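Local coordinates for amidohydrolase (Staphylococcus aureus, PDB 3NUR), which probably hydrolyses a carbon-nitrogen bond of a linear amide, as a metal-binding TIM-barrel enzyme of the amidohydrolase family whose substrate is not established, at residues S73-R78 / A119-Q124; G239-Y244 / S279-N284; L301-V306 / D336-K341; P322-L325 / D330-G333. All coordinates share one frame; numbering follows the deposited sequence.

Contact 1 (S73-R78 / A119-Q124)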
# COMPACT_ATOMS: atom_id res chain seq x y z
N SER A 73 -2.44 3.03 -20.73
CA SER A 73 -3.19 3.07 -22.00
C SER A 73 -4.25 1.95 -22.12
O SER A 73 -5.14 2.03 -22.97
CB SER A 73 -2.22 3.01 -23.19
OG SER A 73 -1.56 1.76 -23.22
N HIS A 74 -4.16 0.90 -21.28
CA HIS A 74 -5.09 -0.24 -21.30
C HIS A 74 -6.37 0.07 -20.49
O HIS A 74 -6.78 -0.70 -19.61
CB HIS A 74 -4.39 -1.52 -20.82
CG HIS A 74 -3.47 -2.12 -21.84
ND1 HIS A 74 -2.33 -1.47 -22.26
CD2 HIS A 74 -3.56 -3.31 -22.49
CE1 HIS A 74 -1.76 -2.27 -23.15
NE2 HIS A 74 -2.47 -3.38 -23.32
N HIS A 75 -7.01 1.19 -20.84
CA HIS A 75 -8.19 1.74 -20.19
C HIS A 75 -9.42 0.82 -20.25
O HIS A 75 -10.09 0.60 -19.24
CB HIS A 75 -8.53 3.12 -20.79
CG HIS A 75 -9.80 3.70 -20.25
ND1 HIS A 75 -9.88 4.22 -18.97
CD2 HIS A 75 -11.01 3.83 -20.85
CE1 HIS A 75 -11.13 4.62 -18.82
NE2 HIS A 75 -11.84 4.42 -19.93
N ASP A 76 -9.74 0.33 -21.44
CA ASP A 76 -10.91 -0.53 -21.61
C ASP A 76 -10.84 -1.82 -20.82
O ASP A 76 -11.85 -2.24 -20.25
CB ASP A 76 -11.18 -0.76 -23.10
CG ASP A 76 -11.77 0.48 -23.74
OD1 ASP A 76 -12.98 0.73 -23.53
OD2 ASP A 76 -11.00 1.25 -24.35
N GLU A 77 -9.65 -2.45 -20.75
CA GLU A 77 -9.47 -3.67 -19.96
C GLU A 77 -9.71 -3.37 -18.48
O GLU A 77 -10.37 -4.15 -17.80
CB GLU A 77 -8.07 -4.23 -20.15
CG GLU A 77 -7.93 -5.01 -21.44
CD GLU A 77 -6.49 -5.33 -21.81
OE1 GLU A 77 -5.83 -6.07 -21.04
OE2 GLU A 77 -6.04 -4.86 -22.87
N ARG A 78 -9.23 -2.21 -18.02
CA ARG A 78 -9.39 -1.75 -16.62
C ARG A 78 -10.89 -1.51 -16.29
O ARG A 78 -11.40 -2.01 -15.28
CB ARG A 78 -8.55 -0.49 -16.41
CG ARG A 78 -8.43 -0.06 -14.94
CD ARG A 78 -7.48 1.13 -14.78
NE ARG A 78 -6.11 0.79 -15.19
CZ ARG A 78 -5.16 0.30 -14.40
NH1 ARG A 78 -5.42 0.02 -13.12
NH2 ARG A 78 -3.95 0.05 -14.88
N ALA A 119 -2.36 12.11 -13.28
CA ALA A 119 -3.31 13.21 -13.10
C ALA A 119 -4.09 13.53 -14.40
O ALA A 119 -5.29 13.78 -14.32
CB ALA A 119 -2.59 14.46 -12.60
N ASN A 120 -3.41 13.50 -15.58
CA ASN A 120 -4.04 13.71 -16.89
C ASN A 120 -5.07 12.61 -17.18
O ASN A 120 -6.14 12.89 -17.73
CB ASN A 120 -3.00 13.76 -18.02
CG ASN A 120 -2.26 15.07 -18.12
OD1 ASN A 120 -1.17 15.15 -18.70
ND2 ASN A 120 -2.83 16.13 -17.54
N TYR A 121 -4.76 11.37 -16.79
CA TYR A 121 -5.66 10.23 -16.98
C TYR A 121 -6.89 10.35 -16.09
O TYR A 121 -8.02 10.14 -16.56
CB TYR A 121 -4.91 8.91 -16.73
CG TYR A 121 -5.78 7.68 -16.81
CD1 TYR A 121 -6.19 7.16 -18.04
CD2 TYR A 121 -6.21 7.02 -15.65
CE1 TYR A 121 -6.96 6.00 -18.11
CE2 TYR A 121 -6.99 5.87 -15.71
CZ TYR A 121 -7.34 5.34 -16.95
OH TYR A 121 -8.09 4.19 -17.01
N ILE A 122 -6.69 10.67 -14.81
CA ILE A 122 -7.81 10.79 -13.84
C ILE A 122 -8.74 11.93 -14.25
O ILE A 122 -9.96 11.79 -14.13
CB ILE A 122 -7.27 10.93 -12.39
CG1 ILE A 122 -6.49 9.63 -11.99
CG2 ILE A 122 -8.41 11.24 -11.39
CD1 ILE A 122 -5.71 9.75 -10.72
N ALA A 123 -8.17 13.03 -14.78
CA ALA A 123 -8.97 14.20 -15.22
C ALA A 123 -9.99 13.80 -16.31
O ALA A 123 -11.06 14.41 -16.39
CB ALA A 123 -8.04 15.30 -15.74
N GLN A 124 -9.67 12.77 -17.14
CA GLN A 124 -10.55 12.24 -18.18
C GLN A 124 -11.68 11.37 -17.61
O GLN A 124 -12.78 11.39 -18.14
CB GLN A 124 -9.77 11.47 -19.26
CG GLN A 124 -8.83 12.33 -20.12
CD GLN A 124 -8.03 11.47 -21.08
OE1 GLN A 124 -8.56 10.88 -22.03
NE2 GLN A 124 -6.72 11.38 -20.85
O HOH W 1 -6.00 2.45 -17.65
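H75 and Y121 reach toward each other from two helices and meet at the edge of the imidazole, where the phenol oxygen lies in the plane of the H75 ring. ND1 of H75 and OH of Y121 are 2.7 Å apart in a nearly straight hydrogen bond (169°). The two rings approach rim to rim with their planes 74° apart, neither lying over the face of the other. Both have CG opposite the backbone N (chi1 near 175° in each), which extends each ring into the gap between helix 75-84 and helix 104-124, two helices of the TIM-barrel shell. R78, one turn on from H75, brings its CD to 3.8 Å from OH of Y121. A water links the same pair: it accepts from NE of R78 at 3.0 Å and hydrogen-bonds to the Y121 hydroxyl at 2.8 Å. Farther along the arginine, NH2 donates to the carbonyl of H30, a residue of the calcium site, while Y125 stacks on the H75 ring. The phenol oxygen of this buried tyrosine is therefore held by both an imidazole nitrogen and a water, and the arginine charge, relayed through the water, would probably polarise the hydroxyl.

Contact 2 (G239-Y244 / S279-N284)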
# COMPACT_ATOMS: atom_id res chain seq x y z
N GLY A 239 8.57 5.44 16.87
CA GLY A 239 7.72 6.50 17.42
C GLY A 239 7.10 7.49 16.45
O GLY A 239 6.62 8.55 16.87
N ILE A 240 7.04 7.13 15.15
CA ILE A 240 6.45 7.98 14.10
C ILE A 240 4.99 8.36 14.48
O ILE A 240 4.60 9.52 14.31
CB ILE A 240 6.53 7.26 12.72
CG1 ILE A 240 7.94 7.43 12.09
CG2 ILE A 240 5.40 7.73 11.75
CD1 ILE A 240 8.20 6.58 10.86
N PHE A 241 4.23 7.40 15.00
CA PHE A 241 2.83 7.64 15.35
C PHE A 241 2.61 8.37 16.69
O PHE A 241 1.49 8.75 16.98
CB PHE A 241 2.00 6.37 15.21
CG PHE A 241 2.15 5.72 13.85
CD1 PHE A 241 1.37 6.13 12.78
CD2 PHE A 241 3.08 4.70 13.65
CE1 PHE A 241 1.52 5.54 11.52
CE2 PHE A 241 3.24 4.12 12.39
CZ PHE A 241 2.46 4.54 11.33
N ASP A 242 3.69 8.60 17.45
CA ASP A 242 3.65 9.42 18.66
C ASP A 242 3.95 10.86 18.22
O ASP A 242 3.27 11.78 18.68
CB ASP A 242 4.66 8.93 19.70
CG ASP A 242 4.18 7.72 20.48
OD1 ASP A 242 3.01 7.32 20.30
OD2 ASP A 242 4.98 7.16 21.25
N ARG A 243 4.92 11.05 17.28
CA ARG A 243 5.26 12.35 16.70
C ARG A 243 4.11 12.85 15.83
O ARG A 243 3.79 14.05 15.88
CB ARG A 243 6.55 12.25 15.84
CG ARG A 243 7.81 12.22 16.67
CD ARG A 243 9.10 12.42 15.86
NE ARG A 243 9.36 11.36 14.88
CZ ARG A 243 9.75 10.11 15.18
NH1 ARG A 243 9.85 9.72 16.44
NH2 ARG A 243 10.00 9.24 14.21
N TYR A 244 3.50 11.95 15.02
CA TYR A 244 2.42 12.26 14.07
C TYR A 244 1.18 11.40 14.38
O TYR A 244 0.89 10.44 13.66
CB TYR A 244 2.93 12.10 12.61
CG TYR A 244 4.25 12.81 12.41
CD1 TYR A 244 4.37 14.18 12.64
CD2 TYR A 244 5.41 12.09 12.11
CE1 TYR A 244 5.61 14.82 12.56
CE2 TYR A 244 6.64 12.73 11.99
CZ TYR A 244 6.73 14.09 12.21
OH TYR A 244 7.94 14.72 12.11
N SER A 279 0.31 -3.14 19.76
CA SER A 279 -0.93 -3.48 19.03
C SER A 279 -1.83 -2.27 18.82
O SER A 279 -2.53 -2.21 17.80
CB SER A 279 -1.69 -4.60 19.72
OG SER A 279 -2.27 -4.19 20.95
N TYR A 280 -1.82 -1.31 19.77
CA TYR A 280 -2.63 -0.08 19.67
C TYR A 280 -2.41 0.65 18.34
O TYR A 280 -3.39 1.10 17.72
CB TYR A 280 -2.35 0.86 20.86
CG TYR A 280 -3.24 2.08 20.85
CD1 TYR A 280 -4.48 2.05 21.48
CD2 TYR A 280 -2.84 3.26 20.25
CE1 TYR A 280 -5.33 3.16 21.45
CE2 TYR A 280 -3.67 4.38 20.22
CZ TYR A 280 -4.92 4.32 20.83
OH TYR A 280 -5.74 5.42 20.87
N TYR A 281 -1.15 0.79 17.91
CA TYR A 281 -0.84 1.49 16.65
C TYR A 281 -1.43 0.80 15.43
O TYR A 281 -1.91 1.47 14.53
CB TYR A 281 0.65 1.70 16.49
CG TYR A 281 1.25 2.51 17.61
CD1 TYR A 281 1.20 3.90 17.59
CD2 TYR A 281 1.81 1.89 18.72
CE1 TYR A 281 1.78 4.66 18.60
CE2 TYR A 281 2.40 2.63 19.74
CZ TYR A 281 2.36 4.01 19.68
OH TYR A 281 2.92 4.75 20.70
N PHE A 282 -1.44 -0.53 15.41
CA PHE A 282 -2.05 -1.25 14.28
C PHE A 282 -3.56 -1.13 14.30
O PHE A 282 -4.22 -1.13 13.25
CB PHE A 282 -1.59 -2.72 14.24
CG PHE A 282 -0.13 -2.76 13.88
CD1 PHE A 282 0.29 -2.56 12.56
CD2 PHE A 282 0.84 -2.94 14.86
CE1 PHE A 282 1.64 -2.52 12.24
CE2 PHE A 282 2.20 -2.94 14.53
CZ PHE A 282 2.59 -2.71 13.22
N LYS A 283 -4.13 -1.01 15.50
CA LYS A 283 -5.58 -0.89 15.59
C LYS A 283 -6.07 0.53 15.31
O LYS A 283 -7.23 0.71 14.94
CB LYS A 283 -6.04 -1.32 16.97
CG LYS A 283 -5.81 -2.79 17.29
CD LYS A 283 -6.15 -3.01 18.75
CE LYS A 283 -5.66 -4.33 19.26
NZ LYS A 283 -6.14 -4.59 20.65
N ASN A 284 -5.23 1.55 15.56
CA ASN A 284 -5.66 2.95 15.46
C ASN A 284 -5.01 3.79 14.37
O ASN A 284 -5.56 4.82 13.99
CB ASN A 284 -5.53 3.61 16.84
CG ASN A 284 -6.48 2.97 17.84
OD1 ASN A 284 -6.12 2.02 18.55
ND2 ASN A 284 -7.74 3.36 17.81
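Y281 brings ring carbon CD1 against CB of F241 and sends its hydroxyl to D242, joining the short helix 240-243 to helix 278-284 on the outside of the TIM barrel. The tight part is apolar. CB of F241 lies 3.5 Å from CD1 of Y281, and the backbones come closest here as well, with the CA atoms of F241 and Y281 7.3 Å apart. It is thus the methylene of F241, rather than a stacked ring, that meets the tyrosine. V236 of helix 223-237 touches both aromatic side chains, and the F241 ring also meets that of F286, so this half of the contact belongs to the packed layer between helices and barrel.

Toward the partly exposed D242 the contact narrows to a single polar link. A chi1 of -60° sets the Y281 ring beside its own backbone N, and from there the ring carries its hydroxyl past F241 to the carboxylate. The carboxylate and ring planes are turned 51° from each other. Both polar groups have second partners in the loop before helix 278-284: OD2 of D242 accepts from the backbone N of N275, and the Y281 hydroxyl from that of H276. The carboxylate is thereby tied at both oxygens, although its residue lies near solvent. Y281 OH donates to D242 OD1 at 2.6 Å, arriving on the syn side of that oxygen and 27° out of the carboxylate plane.

Contact 3 (L301-V306 / D336-K341)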
# COMPACT_ATOMS: atom_id res chain seq x y z
N LEU A 301 -9.28 -13.52 10.95
CA LEU A 301 -8.21 -13.12 11.88
C LEU A 301 -8.09 -11.60 11.97
O LEU A 301 -8.03 -11.04 13.07
CB LEU A 301 -6.88 -13.73 11.40
CG LEU A 301 -5.62 -13.31 12.21
CD1 LEU A 301 -5.56 -14.06 13.53
CD2 LEU A 301 -4.35 -13.58 11.41
N VAL A 302 -8.08 -10.93 10.81
CA VAL A 302 -7.92 -9.48 10.72
C VAL A 302 -9.11 -8.79 11.38
O VAL A 302 -8.91 -7.86 12.17
CB VAL A 302 -7.70 -9.05 9.23
CG1 VAL A 302 -7.89 -7.55 9.02
CG2 VAL A 302 -6.32 -9.51 8.73
N LYS A 303 -10.34 -9.27 11.13
CA LYS A 303 -11.52 -8.69 11.79
C LYS A 303 -11.41 -8.77 13.33
O LYS A 303 -11.77 -7.81 14.01
CB LYS A 303 -12.81 -9.38 11.30
CG LYS A 303 -14.10 -8.70 11.74
CD LYS A 303 -15.30 -9.61 11.50
CE LYS A 303 -16.58 -9.07 12.09
NZ LYS A 303 -17.72 -10.01 11.90
N LYS A 304 -10.94 -9.90 13.88
CA LYS A 304 -10.83 -10.04 15.34
C LYS A 304 -9.72 -9.17 15.94
O LYS A 304 -9.85 -8.70 17.06
CB LYS A 304 -10.55 -11.52 15.72
CG LYS A 304 -11.68 -12.48 15.42
CD LYS A 304 -11.16 -13.92 15.25
CE LYS A 304 -12.24 -14.85 14.77
NZ LYS A 304 -11.68 -16.12 14.23
N GLU A 305 -8.62 -8.98 15.18
CA GLU A 305 -7.44 -8.25 15.63
C GLU A 305 -7.55 -6.74 15.54
O GLU A 305 -7.22 -6.06 16.51
CB GLU A 305 -6.18 -8.73 14.88
CG GLU A 305 -5.75 -10.15 15.23
CD GLU A 305 -5.43 -10.39 16.70
OE1 GLU A 305 -5.03 -9.43 17.39
OE2 GLU A 305 -5.59 -11.54 17.15
N VAL A 306 -7.98 -6.20 14.38
CA VAL A 306 -8.08 -4.75 14.18
C VAL A 306 -9.50 -4.22 14.11
O VAL A 306 -9.71 -3.02 14.26
CB VAL A 306 -7.21 -4.21 13.01
CG1 VAL A 306 -5.74 -4.54 13.22
CG2 VAL A 306 -7.70 -4.71 11.65
N ASP A 336 -24.95 -5.98 6.82
CA ASP A 336 -24.93 -5.00 5.72
C ASP A 336 -24.07 -3.80 6.11
O ASP A 336 -23.33 -3.31 5.27
CB ASP A 336 -26.37 -4.54 5.39
CG ASP A 336 -27.18 -5.57 4.62
OD1 ASP A 336 -26.62 -6.63 4.27
OD2 ASP A 336 -28.37 -5.30 4.33
N GLU A 337 -24.10 -3.38 7.39
CA GLU A 337 -23.28 -2.29 7.90
C GLU A 337 -21.78 -2.62 7.67
O GLU A 337 -21.04 -1.79 7.15
CB GLU A 337 -23.54 -2.07 9.41
CG GLU A 337 -22.81 -0.84 9.95
CD GLU A 337 -22.60 -0.71 11.45
OE1 GLU A 337 -22.76 -1.71 12.18
OE2 GLU A 337 -22.20 0.39 11.88
N GLU A 338 -21.35 -3.82 8.06
CA GLU A 338 -19.96 -4.26 7.91
C GLU A 338 -19.54 -4.31 6.44
O GLU A 338 -18.44 -3.86 6.13
CB GLU A 338 -19.75 -5.63 8.55
CG GLU A 338 -19.72 -5.58 10.07
CD GLU A 338 -19.87 -6.93 10.75
OE1 GLU A 338 -20.42 -7.86 10.13
OE2 GLU A 338 -19.47 -7.02 11.94
N LYS A 339 -20.41 -4.86 5.55
CA LYS A 339 -20.13 -4.93 4.11
C LYS A 339 -19.95 -3.52 3.57
O LYS A 339 -19.01 -3.28 2.81
CB LYS A 339 -21.30 -5.58 3.37
CG LYS A 339 -21.47 -7.06 3.59
CD LYS A 339 -22.54 -7.56 2.64
CE LYS A 339 -23.18 -8.81 3.14
NZ LYS A 339 -24.12 -9.38 2.14
N GLU A 340 -20.86 -2.59 3.95
CA GLU A 340 -20.78 -1.18 3.50
C GLU A 340 -19.46 -0.52 3.90
O GLU A 340 -18.84 0.18 3.08
CB GLU A 340 -21.97 -0.36 4.03
CG GLU A 340 -23.30 -0.68 3.37
CD GLU A 340 -24.49 0.06 3.95
OE1 GLU A 340 -24.35 1.26 4.28
OE2 GLU A 340 -25.58 -0.56 4.07
N LYS A 341 -19.01 -0.77 5.15
CA LYS A 341 -17.76 -0.23 5.69
C LYS A 341 -16.55 -0.67 4.87
O LYS A 341 -15.75 0.17 4.42
CB LYS A 341 -17.59 -0.60 7.18
CG LYS A 341 -18.51 0.19 8.11
CD LYS A 341 -18.27 -0.16 9.57
CE LYS A 341 -18.92 0.86 10.47
NZ LYS A 341 -18.68 0.56 11.90
O HOH W 2 -20.55 -10.12 11.47
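With CG opposite its backbone N (chi1 -170°) and every later torsion close to 180°, K303 stretches straight out from its helix and carries NZ across to E338. The glutamate answers with the other kind of first torsion: its CG stands opposite the carbonyl carbon (chi1 -74°), and its extended chain crosses the lysine at about a right angle. NZ of K303 and OE2 of E338 come within 3.5 Å, a salt bridge whose direct hydrogen bond is weak. CE of K303 is equally near, also 3.5 Å from OE2 of E338, so the carboxylate oxygen faces the last methylene as much as the ammonium group.

A water makes the firmer connection. It accepts from K303 NZ at 2.9 Å and donates to E338 OE1 at 2.6 Å, bridging the ammonium to the carboxylate oxygen that the direct contact leaves aside. OE1 of E338 also accepts from the backbone N of T335, just ahead of helix 336-351, which probably restrains the carboxylate.

The helices joined are 296-306, following the barrel strand 286-288, and the C-terminal helix 336-351 of the TIM-barrel fold. They stand well apart here: the closest CA atoms, those of K303 and E338, are separated by 10.3 Å, and two long side chains span the gap at the surface. Beneath them helix 296-306 faces the barrel, V302 and V306 touching I288. On helix 336-351, K341 bridges back one turn to E337, its NZ 3.5 Å from OE2 of E337, and also pairs with D309.

Contact 4 (P322-L325 / D330-G333)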
# COMPACT_ATOMS: atom_id res chain seq x y z
N PRO A 322 -9.16 -10.82 -9.57
CA PRO A 322 -10.03 -11.76 -8.83
C PRO A 322 -11.46 -11.81 -9.33
O PRO A 322 -12.19 -10.81 -9.28
CB PRO A 322 -9.89 -11.32 -7.36
CG PRO A 322 -9.42 -9.93 -7.41
CD PRO A 322 -8.72 -9.70 -8.71
N GLU A 323 -11.84 -12.98 -9.87
CA GLU A 323 -13.17 -13.21 -10.46
C GLU A 323 -14.32 -13.11 -9.45
O GLU A 323 -15.45 -12.86 -9.87
CB GLU A 323 -13.20 -14.54 -11.26
CG GLU A 323 -13.25 -15.80 -10.40
CD GLU A 323 -12.80 -17.09 -11.06
OE1 GLU A 323 -11.77 -17.08 -11.78
OE2 GLU A 323 -13.44 -18.14 -10.80
N LYS A 324 -14.02 -13.27 -8.14
CA LYS A 324 -15.00 -13.21 -7.05
C LYS A 324 -14.97 -11.89 -6.26
O LYS A 324 -15.64 -11.76 -5.23
CB LYS A 324 -14.80 -14.40 -6.09
CG LYS A 324 -15.32 -15.73 -6.66
CD LYS A 324 -15.03 -16.90 -5.72
CE LYS A 324 -15.99 -16.99 -4.55
NZ LYS A 324 -15.36 -17.61 -3.36
N LEU A 325 -14.22 -10.87 -6.77
CA LEU A 325 -14.16 -9.58 -6.08
C LEU A 325 -15.54 -9.01 -5.71
O LEU A 325 -15.76 -8.63 -4.55
CB LEU A 325 -13.33 -8.57 -6.88
CG LEU A 325 -12.97 -7.31 -6.10
CD1 LEU A 325 -11.84 -7.59 -5.07
CD2 LEU A 325 -12.55 -6.23 -7.02
N ASP A 330 -20.02 -11.04 0.39
CA ASP A 330 -21.30 -11.69 0.69
C ASP A 330 -21.11 -13.10 1.30
O ASP A 330 -22.10 -13.73 1.70
CB ASP A 330 -22.13 -11.79 -0.60
CG ASP A 330 -22.55 -10.44 -1.14
OD1 ASP A 330 -22.81 -9.53 -0.32
OD2 ASP A 330 -22.61 -10.30 -2.37
N GLU A 331 -19.86 -13.61 1.35
CA GLU A 331 -19.56 -14.98 1.80
C GLU A 331 -18.88 -15.03 3.17
O GLU A 331 -18.31 -16.06 3.54
CB GLU A 331 -18.66 -15.69 0.77
CG GLU A 331 -19.13 -15.56 -0.67
CD GLU A 331 -18.34 -16.35 -1.69
OE1 GLU A 331 -18.91 -16.68 -2.75
OE2 GLU A 331 -17.14 -16.64 -1.43
N LEU A 332 -18.92 -13.92 3.90
CA LEU A 332 -18.18 -13.83 5.16
C LEU A 332 -19.03 -13.75 6.42
O LEU A 332 -18.48 -13.53 7.51
CB LEU A 332 -17.19 -12.66 5.09
CG LEU A 332 -16.18 -12.64 3.93
CD1 LEU A 332 -15.52 -11.29 3.83
CD2 LEU A 332 -15.10 -13.73 4.09
N GLY A 333 -20.35 -13.90 6.27
CA GLY A 333 -21.30 -13.79 7.38
C GLY A 333 -21.37 -12.40 7.99
O GLY A 333 -21.59 -12.27 9.20
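K324 and E331, on the two sides of the short helix 325-328 in sequence, meet in a surface connection of the TIM barrel that leads toward the C-terminal helix 336-351. The chain enters at P322, which packs on F81 of helix 75-84 and begins a type I beta turn. The turn is closed by the backbone bond from L325 N to P322 O, 3.2 Å long. E323 follows at the first corner, its carbonyl accepting from NE2 of Q85. K324 takes the second corner and is the residue that reaches across. Its chain runs out and then bends at chi3 (79°), swinging CE and NZ toward the glutamate. L325 turns inward instead, touching F81 and A315, so the turn is anchored beneath while its lysine lies on the exposed side.

E331 extends to meet the lysine. The CE methylene of K324 sits before the carboxylate, 3.3 Å from OE2 of E331 and 3.4 Å from OE1 of the same residue. Being solvent-exposed, this ion pair is probably screened by water. In the salt bridge itself, NZ of K324 donates to the syn lone pair of E331 OE2 at 2.8 Å.

Overall arrangement
Contacts 1 and 2 are buried and lie on opposite sides of the chain's centre, about 35 Å apart between centres; in each a tyrosine hydroxyl is gripped by a polar side chain amid aromatic neighbours. Contacts 3 and 4 are surface contacts made by lysine-glutamate pairs, one largely through water and the other direct. The segments of contact 4 fall between those of contact 3 in sequence, and the two are joined by a salt bridge from K339 NZ to D330 OD1 (2.8 Å). Contact 3 also touches contact 2, where K283 and F282 pack against E305 and V306. Contact 1 touches none of the others, but P322 and L325 of contact 4 rest on its helix 75-84.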